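KauB (Pseudomonas aeruginosa PAO1, PDB 6B4R) probably catalyses the NAD(P)+-dependent oxidation of a broad range of aldehydes, aminoaldehydes among them, as a member of the aldehyde dehydrogenase family. Local coordinates at residues 313-318 / 409-414. Residues are numbered along the deposited sequence; the frame is centred on the assembly and turned at random.
Sequences SIKDKF and VIEFED
K315 and E411 meet at the surface in a worked example of how a helix start and a neighbouring strand can be joined by a lysine's methylenes as much as by its charge. The two side chains cross at about a right angle, and a single carboxylate oxygen, E411 OE2, does most of the touching. It rests against the lysine stem, with K315 CD at 3.3 Å and K315 CE equally near, while the CG atoms of the two residues approach to 3.9 Å nearer the two backbones. With CG anti to the backbone N (chi1 -169°), K315 bends at chi2, and its stem passes across the end of the glutamate, which runs extended beyond CG.

The ionic part is looser. K315 NZ stands 3.8 Å from E411 OE2, a long salt bridge with no hydrogen bond; the stronger partner of the ammonium group is D389 OD2, with which it forms a salt bridge. The lysine thus serves two acids, and its charge may also ease the proximity of D316 OD1, 5.8 Å from E411 OE2. On the glutamate's other oxygen, OE1, R312 makes a weak, long ion pair; the same arginine forms a salt bridge with E413.

Water supplies a second link: one molecule accepts from S313 N at 3.3 Å and donates to E413 O at 2.8 Å, joining the two backbones near the end of the strand. Within 313-318, K317 NZ reaches back to S313 O (3.2 Å), tilted 29° from the carbonyl plane, and ties the helix to the turn before it.

F318 packs on L308 and V310 of strand 307-311 on the helix side, while F412 turns to the opposite face of the sheet, against helix 415-423. The arrangement is that of an alpha/beta layer: helix 315-326 follows strand 307-311 and lies against the parallel part of a mixed sheet, here at the periphery of the aldehyde dehydrogenase fold and away from the ligand pocket.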
ATOM      1  N   SER A 313     -13.791  41.786  -5.553  1.00 29.99           N
ATOM      2  CA  SER A 313     -15.108  42.161  -5.043  1.00 32.75           C
ATOM      3  C   SER A 313     -15.176  42.288  -3.516  1.00 39.64           C
ATOM      4  O   SER A 313     -16.114  42.887  -2.988  1.00 44.30           O
ATOM      5  CB  SER A 313     -16.182  41.190  -5.546  1.00 30.25           C
ATOM      6  OG  SER A 313     -15.904  39.860  -5.146  1.00 46.31           O
ATOM      7  N   ILE A 314     -14.196  41.727  -2.810  1.00 29.37           N
ATOM      8  CA  ILE A 314     -14.174  41.813  -1.349  1.00 32.30           C
ATOM      9  C   ILE A 314     -12.897  42.438  -0.804  1.00 29.37           C
ATOM     10  O   ILE A 314     -12.642  42.375   0.395  1.00 32.27           O
ATOM     11  CB  ILE A 314     -14.326  40.435  -0.681  1.00 36.07           C
ATOM     12  CG1 ILE A 314     -13.179  39.516  -1.108  1.00 35.64           C
ATOM     13  CG2 ILE A 314     -15.686  39.832  -0.998  1.00 34.94           C
ATOM     14  CD1 ILE A 314     -12.987  38.316  -0.213  1.00 33.18           C
ATOM     15  N   LYS A 315     -12.102  43.041  -1.679  1.00 31.39           N
ATOM     16  CA  LYS A 315     -10.815  43.599  -1.277  1.00 35.08           C
ATOM     17  C   LYS A 315     -10.964  44.751  -0.283  1.00 32.86           C
ATOM     18  O   LYS A 315     -10.186  44.868   0.664  1.00 33.10           O
ATOM     19  CB  LYS A 315     -10.024  44.051  -2.509  1.00 37.02           C
ATOM     20  CG  LYS A 315      -8.567  44.395  -2.234  1.00 30.46           C
ATOM     21  CD  LYS A 315      -8.371  45.882  -1.998  1.00 43.91           C
ATOM     22  CE  LYS A 315      -6.916  46.202  -1.697  1.00 44.86           C
ATOM     23  NZ  LYS A 315      -6.698  47.667  -1.521  1.00 46.42           N
ATOM     24  N   ASP A 316     -11.965  45.596  -0.499  1.00 37.17           N
ATOM     25  CA  ASP A 316     -12.147  46.786   0.325  1.00 39.96           C
ATOM     26  C   ASP A 316     -12.656  46.464   1.727  1.00 34.72           C
ATOM     27  O   ASP A 316     -12.556  47.291   2.634  1.00 40.60           O
ATOM     28  CB  ASP A 316     -13.083  47.783  -0.366  1.00 37.28           C
ATOM     29  CG  ASP A 316     -12.490  48.352  -1.641  1.00 53.45           C
ATOM     30  OD1 ASP A 316     -11.247  48.342  -1.775  1.00 52.58           O
ATOM     31  OD2 ASP A 316     -13.264  48.811  -2.507  1.00 57.94           O
ATOM     32  N   LYS A 317     -13.196  45.263   1.906  1.00 31.66           N
ATOM     33  CA  LYS A 317     -13.737  44.865   3.201  1.00 31.12           C
ATOM     34  C   LYS A 317     -12.861  43.827   3.897  1.00 32.43           C
ATOM     35  O   LYS A 317     -12.950  43.646   5.112  1.00 31.30           O
ATOM     36  CB  LYS A 317     -15.169  44.348   3.045  1.00 32.07           C
ATOM     37  CG  LYS A 317     -15.315  43.223   2.037  1.00 40.04           C
ATOM     38  CD  LYS A 317     -16.707  43.203   1.423  1.00 47.95           C
ATOM     39  CE  LYS A 317     -16.967  44.466   0.612  1.00 46.32           C
ATOM     40  NZ  LYS A 317     -15.909  44.695  -0.415  1.00 37.67           N
ATOM     41  N   PHE A 318     -12.009  43.157   3.127  1.00 32.85           N
ATOM     42  CA  PHE A 318     -11.139  42.119   3.671  1.00 33.07           C
ATOM     43  C   PHE A 318      -9.822  42.696   4.179  1.00 35.19           C
ATOM     44  O   PHE A 318      -9.317  42.279   5.223  1.00 27.62           O
ATOM     45  CB  PHE A 318     -10.877  41.034   2.624  1.00 31.18           C
ATOM     46  CG  PHE A 318     -10.026  39.900   3.121  1.00 27.87           C
ATOM     47  CD1 PHE A 318     -10.534  38.981   4.024  1.00 32.08           C
ATOM     48  CD2 PHE A 318      -8.723  39.750   2.679  1.00 27.47           C
ATOM     49  CE1 PHE A 318      -9.755  37.935   4.481  1.00 30.96           C
ATOM     50  CE2 PHE A 318      -7.938  38.705   3.133  1.00 28.19           C
ATOM     51  CZ  PHE A 318      -8.456  37.796   4.035  1.00 29.68           C
ATOM     52  N   VAL A 409      -0.096  42.245  -0.988  1.00 30.96           N
ATOM     53  CA  VAL A 409      -1.510  42.077  -1.303  1.00 26.29           C
ATOM     54  C   VAL A 409      -1.754  42.227  -2.802  1.00 31.79           C
ATOM     55  O   VAL A 409      -1.494  43.281  -3.385  1.00 27.68           O
ATOM     56  CB  VAL A 409      -2.393  43.069  -0.528  1.00 27.18           C
ATOM     57  CG1 VAL A 409      -3.862  42.835  -0.852  1.00 20.20           C
ATOM     58  CG2 VAL A 409      -2.143  42.937   0.967  1.00 27.20           C
ATOM     59  N   ILE A 410      -2.249  41.158  -3.416  1.00 25.34           N
ATOM     60  CA  ILE A 410      -2.461  41.125  -4.858  1.00 22.04           C
ATOM     61  C   ILE A 410      -3.918  40.806  -5.175  1.00 27.94           C
ATOM     62  O   ILE A 410      -4.498  39.879  -4.609  1.00 31.72           O
ATOM     63  CB  ILE A 410      -1.539  40.088  -5.532  1.00 25.49           C
ATOM     64  CG1 ILE A 410      -0.081  40.332  -5.127  1.00 19.35           C
ATOM     65  CG2 ILE A 410      -1.696  40.132  -7.045  1.00 20.45           C
ATOM     66  CD1 ILE A 410       0.869  39.235  -5.546  1.00 19.82           C
ATOM     67  N   GLU A 411      -4.505  41.583  -6.077  1.00 29.51           N
ATOM     68  CA  GLU A 411      -5.907  41.417  -6.433  1.00 26.82           C
ATOM     69  C   GLU A 411      -6.072  40.538  -7.664  1.00 33.79           C
ATOM     70  O   GLU A 411      -5.245  40.568  -8.578  1.00 35.81           O
ATOM     71  CB  GLU A 411      -6.552  42.781  -6.689  1.00 37.71           C
ATOM     72  CG  GLU A 411      -6.504  43.727  -5.501  1.00 47.67           C
ATOM     73  CD  GLU A 411      -7.067  45.095  -5.828  1.00 51.32           C
ATOM     74  OE1 GLU A 411      -7.579  45.274  -6.953  1.00 50.80           O
ATOM     75  OE2 GLU A 411      -6.995  45.994  -4.963  1.00 56.39           O
ATOM     76  N   PHE A 412      -7.142  39.749  -7.677  1.00 33.50           N
ATOM     77  CA  PHE A 412      -7.507  38.972  -8.856  1.00 24.95           C
ATOM     78  C   PHE A 412      -8.999  39.108  -9.140  1.00 25.83           C
ATOM     79  O   PHE A 412      -9.789  39.358  -8.232  1.00 26.48           O
ATOM     80  CB  PHE A 412      -7.101  37.498  -8.710  1.00 28.72           C
ATOM     81  CG  PHE A 412      -7.807  36.769  -7.597  1.00 29.59           C
ATOM     82  CD1 PHE A 412      -7.208  36.622  -6.356  1.00 26.73           C
ATOM     83  CD2 PHE A 412      -9.063  36.210  -7.798  1.00 23.93           C
ATOM     84  CE1 PHE A 412      -7.850  35.941  -5.336  1.00 23.11           C
ATOM     85  CE2 PHE A 412      -9.709  35.534  -6.782  1.00 24.36           C
ATOM     86  CZ  PHE A 412      -9.103  35.398  -5.548  1.00 22.36           C
ATOM     87  N   GLU A 413      -9.381  38.943 -10.402  1.00 32.06           N
ATOM     88  CA  GLU A 413     -10.775  39.102 -10.798  1.00 29.26           C
ATOM     89  C   GLU A 413     -11.597  37.852 -10.493  1.00 29.21           C
ATOM     90  O   GLU A 413     -12.671  37.938  -9.900  1.00 30.10           O
ATOM     91  CB  GLU A 413     -10.880  39.459 -12.283  1.00 29.17           C
ATOM     92  CG  GLU A 413     -12.304  39.728 -12.752  1.00 33.22           C
ATOM     93  CD  GLU A 413     -12.930  40.929 -12.063  1.00 41.96           C
ATOM     94  OE1 GLU A 413     -12.197  41.894 -11.755  1.00 35.57           O
ATOM     95  OE2 GLU A 413     -14.157  40.906 -11.827  1.00 49.26           O
ATOM     96  N   ASP A 414     -11.085  36.693 -10.899  1.00 31.42           N
ATOM     97  CA  ASP A 414     -11.789  35.430 -10.695  1.00 26.99           C
ATOM     98  C   ASP A 414     -10.831  34.274 -10.406  1.00 28.88           C
ATOM     99  O   ASP A 414      -9.620  34.469 -10.294  1.00 33.74           O
ATOM    100  CB  ASP A 414     -12.664  35.101 -11.908  1.00 29.01           C
ATOM    101  CG  ASP A 414     -11.909  35.206 -13.223  1.00 31.20           C
ATOM    102  OD1 ASP A 414     -10.674  35.028 -13.228  1.00 32.50           O
ATOM    103  OD2 ASP A 414     -12.553  35.467 -14.260  1.00 34.59           O
TER
HETATM  104  O   HOH W   1     -13.630  40.032  -8.312  1.00 41.01           O